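PDB 3MKV: putative amidohydrolase from Unidentified, which acts as a prolidase, a zinc-dependent hydrolase of the amidohydrolase superfamily that cleaves dipeptides ending in proline. Local coordinates for the interface of chains A and B and the interface of chains A and C. Sequence-based numbering; all coordinates share one arbitrary frame. Chains: chain A/B/C, Putative amidohydrolase.

Chain A meets chain B at contact 1 and chain C at contacts 2, 3 and 4, each pairing being two-fold symmetric. Contact 1 clamps the start of helix 83-99, the same helix whose next turns pack in contacts 3 and 4, so one element serves two neighbours. Contacts 3 and 4 share A:Leu88 and C:Thr87, and their C-alpha centres lie about 9 Å apart; contact 1 lies about 11 Å from contact 4 and 12 Å from contact 2. Contact 2, a disulfide between chains, stands about 21 Å from contacts 3 and 4. Together they tie subunits of the deposited octamer, whose biological relevance the structure alone does not show.

Contact 1: the interface of chains A and B. Residues chain A 80-83, 163; chain B 149-150.
B:Asp150 reaches from its loop to the start of an A-chain helix, and its carboxylate is shared between A:Arg163 and A:Asn83. The side chain leaves with CG wedged between the backbone N and the carbonyl carbon (chi1 58°), and CG rests against A:Pro82 CA at 3.6 Å. Beyond it the carboxylate forks. OD1 is gripped end-on by both terminal guanidinium nitrogens of A:Arg163, with NH1 at 2.9 Å completing a salt bridge. NH2 meets the syn lone pair of the same OD1 at 3.0 Å; NH1 also comes from the syn side, but tilted out of the carboxylate plane. The two flat groups stand almost perpendicular, 88° apart, although OD1 lies in the guanidinium plane. OD2 accepts the backbone N of A:Asn83 at 2.9 Å in a nearly straight bond, arriving from above the carboxylate plane. A second-shell bond, A:Arg163 NH2 to A:Leu81 O at 2.5 Å, is strongly bent and may help to fix the guanidinium; A:Asn83 OD1 lies over one of its faces. Alongside, the hydroxyl OG of B:Ser149 donates to A:Thr80 O at 2.6 Å, nearly along the C=O axis. The loop 80-82 thus lies pinned just before helix 83-99, and the B carboxylate caps the first turn of that helix, where the helix dipole would probably favour its negative charge.

Contact 2: the interface of chains A and C. Residues chain A 158, 160-161; chain C 157-161.
The flat group met here is the peptide unit joining C:Cys158 to C:Gly159: A:Cys158 SG lies over one face of it, 3.3 Å from C:Cys158 CA and 3.4 Å from C:Cys158 C. The two loops carry the Cys-Gly-Cys-Cys segment (158-161), which fits the CxxC pattern, but the sulfurs link the subunits instead of closing a ring within one chain. A:Cys161 SG and C:Cys158 SG form an intermolecular disulfide of 2.0 Å; the coordinates do not show whether it forms outside the crystal. Its CB-SG-SG-CB torsion is about 61°, well short of the usual right angle, and A:Cys161 carries an off-staggered chi1 of -109°, both hinting at some strain. The exchanged pair does not follow suit: A:Cys158 SG and C:Cys161 SG stand 5.0 Å apart. The difference goes with A:Cys158, perhaps as its cause: its SG is anti to the backbone N (chi1 -174°), unlike that of C:Cys158, and presses on the neighbouring main chain. Its CB touches C:Cys161 SG at 3.8 Å and C:Cys160 SG at 4.0 Å. Next to the disulfide, the CB atoms of A:Cys161 and C:Cys161 pass at 3.9 Å. A:Cys160 points its SG toward the carbonyl O of C:Pro157, a loose approach at 4.0 Å.

Contact 3: the interface of chains A and C. Residues chain A 87-88, 91, 118, 124; chain C 84, 87-88.
C:Leu88 plugs its forked tip into chain A between helix 83-99, helix 113-120 and the loop carrying A:Val124, and this is the tight half of the contact. Its CG stands anti to the carbonyl carbon (chi1 -66°) and chi2 is extended at 170°, which sends the two methyls to separate walls. CD1 touches A:Val124 CG1 at 3.6 Å and A:Ala118 CB at 3.8 Å. CD2 turns the other way, to A:Val91 CG2 at 3.6 Å, with A:Thr87 CG2 also against it. A:Val91 and C:Leu88 slide past each other in opposite directions, while the A:Val124 side chain crosses the C:Leu88 side chain at about a right angle. The fork is therefore held at both branches, and C:Leu88 buries far more surface here than any residue beside it. Packing is looser between the methyls of A:Thr87 and C:Thr87, which stand at 4.0 Å, CG2 to CG2, a light touch between equivalent residues. A:Thr87 presents its other branch, the hydroxyl OG1, to C:Val84 CG2 at 3.6 Å, a van der Waals contact, and CG2 leans toward C:Leu88. The whole patch is small and mostly aliphatic, built from side chains of helices 83-99 and 113-120 and the A:Val124 loop. Beside the light threonine touch the packing is close again: A:Leu88 CD1 pushes against C:Thr87 CG2 at 3.4 Å.

Contact 4: the interface of chains A and C. Residues chain A 84-85, 88; chain C 87, 114-115, 118, 123-124.
C:Pro114 O, the carbonyl oxygen in the first turn of helix 113-120, is brushed by A:Leu85 CD2 at 3.5 Å, a van der Waals touch in a mostly aliphatic patch. This is helix-to-helix packing between two amidohydrolase-family subunits, with helix 83-99 of chain A laid against helix 113-120 and the following loop of chain C. A:Val84 sits over the C:Phe115 ring: its CG1, anti to the backbone N (chi1 167°), is 3.9 Å from the ring centroid, displaced toward the rim, in a CH-pi contact. The other methyl, CG2, reaches CE2 of the same ring, so both methyls rest on one face of it while the valine CB backs onto C:Pro114 CB at 4.0 Å. One turn on, A:Leu88 enters a pocket lined by C:Ala118, C:Leu123 and C:Val124. CD2 meets C:Ala118 CB at 3.6 Å, CG meets C:Val124 CG1 at 3.7 Å, and CB rests on C:Leu123 CD1 at 3.8 Å. Its chi1 of -97° and chi2 of 22° are far from staggered, unlike the twin leucine of chain C, and point CD1 back to the threonine already described. A:Leu85 CD2 also touches C:Ala118 CB, at 3.9 Å.

Contact 1: the interface of chains A and B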
ATOM      1  N   THR A  80     -14.556  -4.179  19.539  1.00 56.34           N
ATOM      2  CA  THR A  80     -13.517  -3.200  19.853  1.00 54.87           C
ATOM      3  C   THR A  80     -12.897  -3.445  21.228  1.00 49.99           C
ATOM      4  O   THR A  80     -11.815  -2.952  21.524  1.00 52.98           O
ATOM      5  CB  THR A  80     -14.078  -1.770  19.818  1.00 54.31           C
ATOM      6  OG1 THR A  80     -14.809  -1.528  21.022  1.00 52.47           O
ATOM      7  CG2 THR A  80     -14.998  -1.594  18.612  1.00 44.44           C
ATOM      8  N   LEU A  81     -13.598  -4.191  22.072  1.00 51.42           N
ATOM      9  CA  LEU A  81     -13.045  -4.635  23.344  1.00 48.98           C
ATOM     10  C   LEU A  81     -11.781  -5.482  23.165  1.00 53.99           C
ATOM     11  O   LEU A  81     -11.640  -6.224  22.185  1.00 52.87           O
ATOM     12  CB  LEU A  81     -14.090  -5.439  24.107  1.00 48.91           C
ATOM     13  CG  LEU A  81     -15.307  -4.635  24.557  1.00 49.31           C
ATOM     14  CD1 LEU A  81     -16.225  -5.517  25.369  1.00 41.37           C
ATOM     15  CD2 LEU A  81     -14.848  -3.423  25.375  1.00 46.99           C
ATOM     16  N   PRO A  82     -10.853  -5.368  24.117  1.00 51.50           N
ATOM     17  CA  PRO A  82      -9.624  -6.131  24.131  1.00 52.19           C
ATOM     18  C   PRO A  82      -9.880  -7.629  24.053  1.00 54.17           C
ATOM     19  O   PRO A  82     -10.814  -8.134  24.671  1.00 55.73           O
ATOM     20  CB  PRO A  82      -9.026  -5.781  25.497  1.00 55.11           C
ATOM     21  CG  PRO A  82      -9.543  -4.407  25.765  1.00 52.36           C
ATOM     22  CD  PRO A  82     -10.947  -4.457  25.268  1.00 53.04           C
ATOM     23  N   ASN A  83      -9.029  -8.326  23.307  1.00 52.90           N
ATOM     24  CA  ASN A  83      -9.144  -9.759  23.117  1.00 49.08           C
ATOM     25  C   ASN A  83      -9.079 -10.531  24.438  1.00 50.84           C
ATOM     26  O   ASN A  83      -9.700 -11.578  24.591  1.00 53.92           O
ATOM     27  CB  ASN A  83      -8.057 -10.228  22.151  1.00 45.62           C
ATOM     28  CG  ASN A  83      -8.313  -9.779  20.710  1.00 46.66           C
ATOM     29  OD1 ASN A  83      -9.458  -9.759  20.236  1.00 40.36           O
ATOM     30  ND2 ASN A  83      -7.240  -9.441  19.999  1.00 40.73           N
ATOM     31  N   ARG A 163     -10.413 -10.190  15.521  1.00 63.14           N
ATOM     32  CA  ARG A 163     -10.737  -9.736  16.863  1.00 55.30           C
ATOM     33  C   ARG A 163     -11.558 -10.833  17.499  1.00 54.54           C
ATOM     34  O   ARG A 163     -12.426 -11.414  16.855  1.00 57.92           O
ATOM     35  CB  ARG A 163     -11.578  -8.459  16.828  1.00 55.61           C
ATOM     36  CG  ARG A 163     -11.004  -7.307  16.013  1.00 49.83           C
ATOM     37  CD  ARG A 163      -9.996  -6.494  16.779  1.00 44.94           C
ATOM     38  NE  ARG A 163     -10.425  -6.220  18.139  1.00 44.61           N
ATOM     39  CZ  ARG A 163      -9.591  -5.990  19.145  1.00 40.13           C
ATOM     40  NH1 ARG A 163      -8.285  -5.997  18.935  1.00 41.26           N
ATOM     41  NH2 ARG A 163     -10.064  -5.757  20.358  1.00 53.10           N
TER
ATOM     42  N   SER B 149      -7.864   0.666  23.655  1.00 56.70           N
ATOM     43  CA  SER B 149      -8.065  -0.768  23.543  1.00 53.67           C
ATOM     44  C   SER B 149      -6.708  -1.431  23.335  1.00 56.06           C
ATOM     45  O   SER B 149      -5.677  -0.836  23.661  1.00 60.85           O
ATOM     46  CB  SER B 149      -9.009  -1.094  22.394  1.00 51.68           C
ATOM     47  OG  SER B 149      -9.433  -2.443  22.486  1.00 46.58           O
ATOM     48  N   ASP B 150      -6.697  -2.645  22.791  1.00 54.95           N
ATOM     49  CA  ASP B 150      -5.434  -3.363  22.578  1.00 56.99           C
ATOM     50  C   ASP B 150      -4.969  -3.264  21.139  1.00 56.04           C
ATOM     51  O   ASP B 150      -4.336  -4.179  20.615  1.00 60.70           O
ATOM     52  CB  ASP B 150      -5.539  -4.834  22.995  1.00 54.45           C
ATOM     53  CG  ASP B 150      -6.636  -5.579  22.251  1.00 51.48           C
ATOM     54  OD1 ASP B 150      -7.396  -4.939  21.496  1.00 55.06           O
ATOM     55  OD2 ASP B 150      -6.743  -6.804  22.437  1.00 44.71           O
TER

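Contact 2: the interface of chains A and C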
ATOM      1  N   CYS A 158      -7.243  -4.248  11.327  1.00104.87           N
ATOM      2  CA  CYS A 158      -6.097  -4.884  10.673  1.00106.61           C
ATOM      3  C   CYS A 158      -6.516  -6.152   9.932  1.00105.91           C
ATOM      4  O   CYS A 158      -7.240  -6.985  10.472  1.00103.21           O
ATOM      5  CB  CYS A 158      -5.011  -5.206  11.705  1.00107.65           C
ATOM      6  SG  CYS A 158      -3.459  -5.832  11.024  1.00104.51           S
ATOM      7  N   CYS A 160      -5.006  -9.182   8.572  1.00107.70           N
ATOM      8  CA  CYS A 160      -4.662 -10.548   8.975  1.00107.04           C
ATOM      9  C   CYS A 160      -5.369 -10.990  10.249  1.00101.72           C
ATOM     10  O   CYS A 160      -5.780 -12.147  10.368  1.00 97.66           O
ATOM     11  CB  CYS A 160      -3.151 -10.686   9.201  1.00110.00           C
ATOM     12  SG  CYS A 160      -2.099 -10.025   7.901  1.00126.00           S
ATOM     13  N   CYS A 161      -5.496 -10.062  11.195  1.00 96.98           N
ATOM     14  CA  CYS A 161      -5.869 -10.392  12.572  1.00 93.52           C
ATOM     15  C   CYS A 161      -7.356 -10.325  12.913  1.00 87.50           C
ATOM     16  O   CYS A 161      -7.991  -9.272  12.816  1.00 85.84           O
ATOM     17  CB  CYS A 161      -5.077  -9.525  13.555  1.00 94.98           C
ATOM     18  SG  CYS A 161      -3.833 -10.437  14.486  1.00111.52           S
TER
ATOM     19  N   PRO C 157       2.705  -9.415  11.722  1.00107.17           N
ATOM     20  CA  PRO C 157       1.709  -9.550  10.672  1.00109.12           C
ATOM     21  C   PRO C 157       0.627  -8.501  10.886  1.00110.05           C
ATOM     22  O   PRO C 157       0.391  -7.653  10.021  1.00108.64           O
ATOM     23  CB  PRO C 157       1.133 -10.948  10.918  1.00110.19           C
ATOM     24  CG  PRO C 157       1.381 -11.210  12.371  1.00107.00           C
ATOM     25  CD  PRO C 157       2.695 -10.556  12.655  1.00107.65           C
ATOM     26  N   CYS C 158       0.000  -8.562  12.059  1.00111.27           N
ATOM     27  CA  CYS C 158      -1.098  -7.675  12.431  1.00110.99           C
ATOM     28  C   CYS C 158      -0.591  -6.286  12.827  1.00110.63           C
ATOM     29  O   CYS C 158      -0.925  -5.777  13.898  1.00109.13           O
ATOM     30  CB  CYS C 158      -1.885  -8.290  13.592  1.00111.31           C
ATOM     31  SG  CYS C 158      -2.097 -10.098  13.493  1.00104.20           S
ATOM     32  N   GLY C 159       0.211  -5.679  11.957  1.00109.07           N
ATOM     33  CA  GLY C 159       0.801  -4.377  12.239  1.00105.76           C
ATOM     34  C   GLY C 159       0.051  -3.602  13.305  1.00105.11           C
ATOM     35  O   GLY C 159       0.624  -3.219  14.327  1.00107.16           O
ATOM     36  N   CYS C 160      -1.241  -3.387  13.073  1.00102.18           N
ATOM     37  CA  CYS C 160      -2.067  -2.521  13.921  1.00 96.15           C
ATOM     38  C   CYS C 160      -2.674  -3.221  15.143  1.00 91.90           C
ATOM     39  O   CYS C 160      -3.024  -2.561  16.126  1.00 88.11           O
ATOM     40  CB  CYS C 160      -3.158  -1.850  13.072  1.00 95.46           C
ATOM     41  SG  CYS C 160      -4.817  -1.782  13.809  1.00101.47           S
ATOM     42  N   CYS C 161      -2.799  -4.546  15.079  1.00 89.97           N
ATOM     43  CA  CYS C 161      -3.348  -5.322  16.201  1.00 88.74           C
ATOM     44  C   CYS C 161      -2.251  -6.042  16.999  1.00 84.21           C
ATOM     45  O   CYS C 161      -1.430  -6.778  16.440  1.00 85.23           O
ATOM     46  CB  CYS C 161      -4.417  -6.329  15.730  1.00 90.85           C
ATOM     47  SG  CYS C 161      -6.072  -5.644  15.299  1.00 99.64           S
TER

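Contact 3: the interface of chains A and C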
ATOM      1  N   THR A  87     -12.224 -12.797  25.978  1.00 39.27           N
ATOM      2  CA  THR A  87     -11.929 -14.197  26.217  1.00 38.71           C
ATOM      3  C   THR A  87     -12.297 -14.581  27.645  1.00 41.99           C
ATOM      4  O   THR A  87     -12.981 -15.566  27.874  1.00 43.95           O
ATOM      5  CB  THR A  87     -10.415 -14.492  26.016  1.00 42.54           C
ATOM      6  OG1 THR A  87     -10.043 -14.276  24.649  1.00 45.90           O
ATOM      7  CG2 THR A  87     -10.097 -15.909  26.393  1.00 34.28           C
ATOM      8  N   LEU A  88     -11.825 -13.790  28.601  1.00 44.46           N
ATOM      9  CA  LEU A  88     -12.110 -14.003  30.012  1.00 45.97           C
ATOM     10  C   LEU A  88     -13.606 -13.898  30.322  1.00 46.86           C
ATOM     11  O   LEU A  88     -14.139 -14.657  31.132  1.00 49.64           O
ATOM     12  CB  LEU A  88     -11.323 -12.986  30.850  1.00 47.87           C
ATOM     13  CG  LEU A  88      -9.980 -13.363  31.491  1.00 49.53           C
ATOM     14  CD1 LEU A  88      -9.271 -14.539  30.821  1.00 40.59           C
ATOM     15  CD2 LEU A  88      -9.086 -12.137  31.579  1.00 50.96           C
ATOM     16  N   VAL A  91     -15.657 -17.226  29.440  1.00 53.09           N
ATOM     17  CA  VAL A  91     -15.511 -18.413  30.290  1.00 54.24           C
ATOM     18  C   VAL A  91     -16.726 -18.738  31.193  1.00 52.80           C
ATOM     19  O   VAL A  91     -17.244 -19.859  31.182  1.00 45.75           O
ATOM     20  CB  VAL A  91     -14.225 -18.317  31.134  1.00 59.75           C
ATOM     21  CG1 VAL A  91     -14.192 -19.423  32.187  1.00 51.41           C
ATOM     22  CG2 VAL A  91     -12.964 -18.358  30.218  1.00 47.55           C
ATOM     23  N   ALA A 118      -9.417 -25.156  23.578  1.00 48.46           N
ATOM     24  CA  ALA A 118      -9.411 -24.827  24.996  1.00 47.59           C
ATOM     25  C   ALA A 118     -10.332 -25.752  25.824  1.00 52.94           C
ATOM     26  O   ALA A 118      -9.930 -26.270  26.874  1.00 43.83           O
ATOM     27  CB  ALA A 118      -9.812 -23.385  25.171  1.00 45.27           C
ATOM     28  N   VAL A 124     -10.514 -25.084  29.865  1.00 60.66           N
ATOM     29  CA  VAL A 124     -11.724 -24.515  30.449  1.00 61.13           C
ATOM     30  C   VAL A 124     -12.808 -25.585  30.441  1.00 59.67           C
ATOM     31  O   VAL A 124     -12.649 -26.619  29.801  1.00 61.79           O
ATOM     32  CB  VAL A 124     -12.253 -23.278  29.675  1.00 64.54           C
ATOM     33  CG1 VAL A 124     -11.121 -22.376  29.251  1.00 65.54           C
ATOM     34  CG2 VAL A 124     -13.093 -23.706  28.478  1.00 60.02           C
TER
ATOM     35  N   VAL C  84      -6.752 -16.256  22.198  1.00 44.87           N
ATOM     36  CA  VAL C  84      -7.617 -16.894  23.190  1.00 49.55           C
ATOM     37  C   VAL C  84      -6.823 -17.848  24.080  1.00 49.45           C
ATOM     38  O   VAL C  84      -6.977 -17.872  25.304  1.00 48.09           O
ATOM     39  CB  VAL C  84      -8.775 -17.659  22.504  1.00 46.33           C
ATOM     40  CG1 VAL C  84      -9.362 -18.717  23.440  1.00 41.91           C
ATOM     41  CG2 VAL C  84      -9.835 -16.676  22.004  1.00 41.94           C
ATOM     42  N   THR C  87      -4.227 -16.271  26.520  1.00 42.60           N
ATOM     43  CA  THR C  87      -4.907 -15.644  27.638  1.00 42.21           C
ATOM     44  C   THR C  87      -5.288 -16.659  28.710  1.00 46.92           C
ATOM     45  O   THR C  87      -5.074 -16.425  29.895  1.00 52.11           O
ATOM     46  CB  THR C  87      -6.207 -14.965  27.168  1.00 44.42           C
ATOM     47  OG1 THR C  87      -5.909 -13.999  26.163  1.00 42.31           O
ATOM     48  CG2 THR C  87      -6.931 -14.282  28.324  1.00 33.82           C
ATOM     49  N   LEU C  88      -5.872 -17.779  28.293  1.00 44.30           N
ATOM     50  CA  LEU C  88      -6.398 -18.743  29.243  1.00 45.45           C
ATOM     51  C   LEU C  88      -5.294 -19.476  30.006  1.00 48.62           C
ATOM     52  O   LEU C  88      -5.498 -19.903  31.151  1.00 48.12           O
ATOM     53  CB  LEU C  88      -7.323 -19.736  28.533  1.00 45.16           C
ATOM     54  CG  LEU C  88      -8.610 -19.139  27.954  1.00 50.82           C
ATOM     55  CD1 LEU C  88      -9.334 -20.141  27.065  1.00 49.49           C
ATOM     56  CD2 LEU C  88      -9.535 -18.598  29.048  1.00 47.22           C
TER

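Contact 4: the interface of chains A and C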
ATOM      1  N   VAL A  84      -8.337  -9.991  25.396  1.00 50.98           N
ATOM      2  CA  VAL A  84      -8.183 -10.599  26.711  1.00 44.24           C
ATOM      3  C   VAL A  84      -9.504 -10.585  27.470  1.00 44.25           C
ATOM      4  O   VAL A  84      -9.944 -11.617  27.964  1.00 44.33           O
ATOM      5  CB  VAL A  84      -7.072  -9.867  27.528  1.00 47.31           C
ATOM      6  CG1 VAL A  84      -7.103 -10.263  29.017  1.00 37.29           C
ATOM      7  CG2 VAL A  84      -5.690 -10.144  26.917  1.00 41.91           C
ATOM      8  N   LEU A  85     -10.136  -9.415  27.546  1.00 44.66           N
ATOM      9  CA  LEU A  85     -11.377  -9.250  28.296  1.00 50.19           C
ATOM     10  C   LEU A  85     -12.486 -10.100  27.719  1.00 49.39           C
ATOM     11  O   LEU A  85     -13.236 -10.750  28.441  1.00 53.90           O
ATOM     12  CB  LEU A  85     -11.816  -7.779  28.319  1.00 50.38           C
ATOM     13  CG  LEU A  85     -10.871  -6.813  29.045  1.00 60.11           C
ATOM     14  CD1 LEU A  85     -11.391  -5.380  28.968  1.00 64.59           C
ATOM     15  CD2 LEU A  85     -10.615  -7.230  30.494  1.00 52.79           C
ATOM     16  N   LEU A  88     -11.825 -13.790  28.601  1.00 44.46           N
ATOM     17  CA  LEU A  88     -12.110 -14.003  30.012  1.00 45.97           C
ATOM     18  C   LEU A  88     -13.606 -13.898  30.322  1.00 46.86           C
ATOM     19  O   LEU A  88     -14.139 -14.657  31.132  1.00 49.64           O
ATOM     20  CB  LEU A  88     -11.323 -12.986  30.850  1.00 47.87           C
ATOM     21  CG  LEU A  88      -9.980 -13.363  31.491  1.00 49.53           C
ATOM     22  CD1 LEU A  88      -9.271 -14.539  30.821  1.00 40.59           C
ATOM     23  CD2 LEU A  88      -9.086 -12.137  31.579  1.00 50.96           C
TER
ATOM     24  N   THR C  87      -4.227 -16.271  26.520  1.00 42.60           N
ATOM     25  CA  THR C  87      -4.907 -15.644  27.638  1.00 42.21           C
ATOM     26  C   THR C  87      -5.288 -16.659  28.710  1.00 46.92           C
ATOM     27  O   THR C  87      -5.074 -16.425  29.895  1.00 52.11           O
ATOM     28  CB  THR C  87      -6.207 -14.965  27.168  1.00 44.42           C
ATOM     29  OG1 THR C  87      -5.909 -13.999  26.163  1.00 42.31           O
ATOM     30  CG2 THR C  87      -6.931 -14.282  28.324  1.00 33.82           C
ATOM     31  N   PRO C 114      -5.330  -4.497  29.600  1.00 49.82           N
ATOM     32  CA  PRO C 114      -6.486  -5.384  29.725  1.00 49.18           C
ATOM     33  C   PRO C 114      -6.331  -6.439  30.836  1.00 49.56           C
ATOM     34  O   PRO C 114      -7.286  -6.699  31.570  1.00 50.62           O
ATOM     35  CB  PRO C 114      -6.582  -6.021  28.338  1.00 50.42           C
ATOM     36  CG  PRO C 114      -5.920  -5.001  27.422  1.00 41.93           C
ATOM     37  CD  PRO C 114      -4.776  -4.505  28.235  1.00 47.36           C
ATOM     38  N   PHE C 115      -5.148  -7.030  30.980  1.00 47.87           N
ATOM     39  CA  PHE C 115      -4.898  -7.900  32.127  1.00 50.26           C
ATOM     40  C   PHE C 115      -4.995  -7.129  33.460  1.00 53.17           C
ATOM     41  O   PHE C 115      -5.636  -7.586  34.410  1.00 48.34           O
ATOM     42  CB  PHE C 115      -3.543  -8.600  32.014  1.00 49.76           C
ATOM     43  CG  PHE C 115      -3.589  -9.868  31.227  1.00 52.98           C
ATOM     44  CD1 PHE C 115      -4.396 -10.921  31.635  1.00 57.80           C
ATOM     45  CD2 PHE C 115      -2.825 -10.016  30.072  1.00 55.80           C
ATOM     46  CE1 PHE C 115      -4.443 -12.101  30.907  1.00 59.00           C
ATOM     47  CE2 PHE C 115      -2.874 -11.192  29.339  1.00 50.72           C
ATOM     48  CZ  PHE C 115      -3.677 -12.232  29.754  1.00 52.55           C
ATOM     49  N   ALA C 118      -8.549  -6.724  34.181  1.00 59.17           N
ATOM     50  CA  ALA C 118      -9.228  -7.993  34.448  1.00 56.12           C
ATOM     51  C   ALA C 118      -8.977  -8.470  35.882  1.00 56.53           C
ATOM     52  O   ALA C 118      -9.724  -9.293  36.424  1.00 56.89           O
ATOM     53  CB  ALA C 118      -8.784  -9.047  33.454  1.00 56.70           C
ATOM     54  N   LEU C 123     -12.404 -10.321  37.200  1.00 63.34           N
ATOM     55  CA  LEU C 123     -12.597 -11.406  36.241  1.00 61.71           C
ATOM     56  C   LEU C 123     -11.655 -12.549  36.582  1.00 63.16           C
ATOM     57  O   LEU C 123     -12.007 -13.735  36.459  1.00 62.21           O
ATOM     58  CB  LEU C 123     -12.286 -10.953  34.826  1.00 61.57           C
ATOM     59  CG  LEU C 123     -13.304 -10.116  34.085  1.00 64.90           C
ATOM     60  CD1 LEU C 123     -12.900 -10.051  32.628  1.00 57.18           C
ATOM     61  CD2 LEU C 123     -14.669 -10.752  34.249  1.00 72.92           C
ATOM     62  N   VAL C 124     -10.441 -12.188  36.980  1.00 57.89           N
ATOM     63  CA  VAL C 124      -9.448 -13.192  37.354  1.00 57.24           C
ATOM     64  C   VAL C 124      -8.787 -12.847  38.684  1.00 56.36           C
ATOM     65  O   VAL C 124      -8.861 -11.717  39.156  1.00 58.98           O
ATOM     66  CB  VAL C 124      -8.378 -13.406  36.245  1.00 56.86           C
ATOM     67  CG1 VAL C 124      -9.009 -14.077  35.039  1.00 65.30           C
ATOM     68  CG2 VAL C 124      -7.698 -12.084  35.842  1.00 40.97           C
TER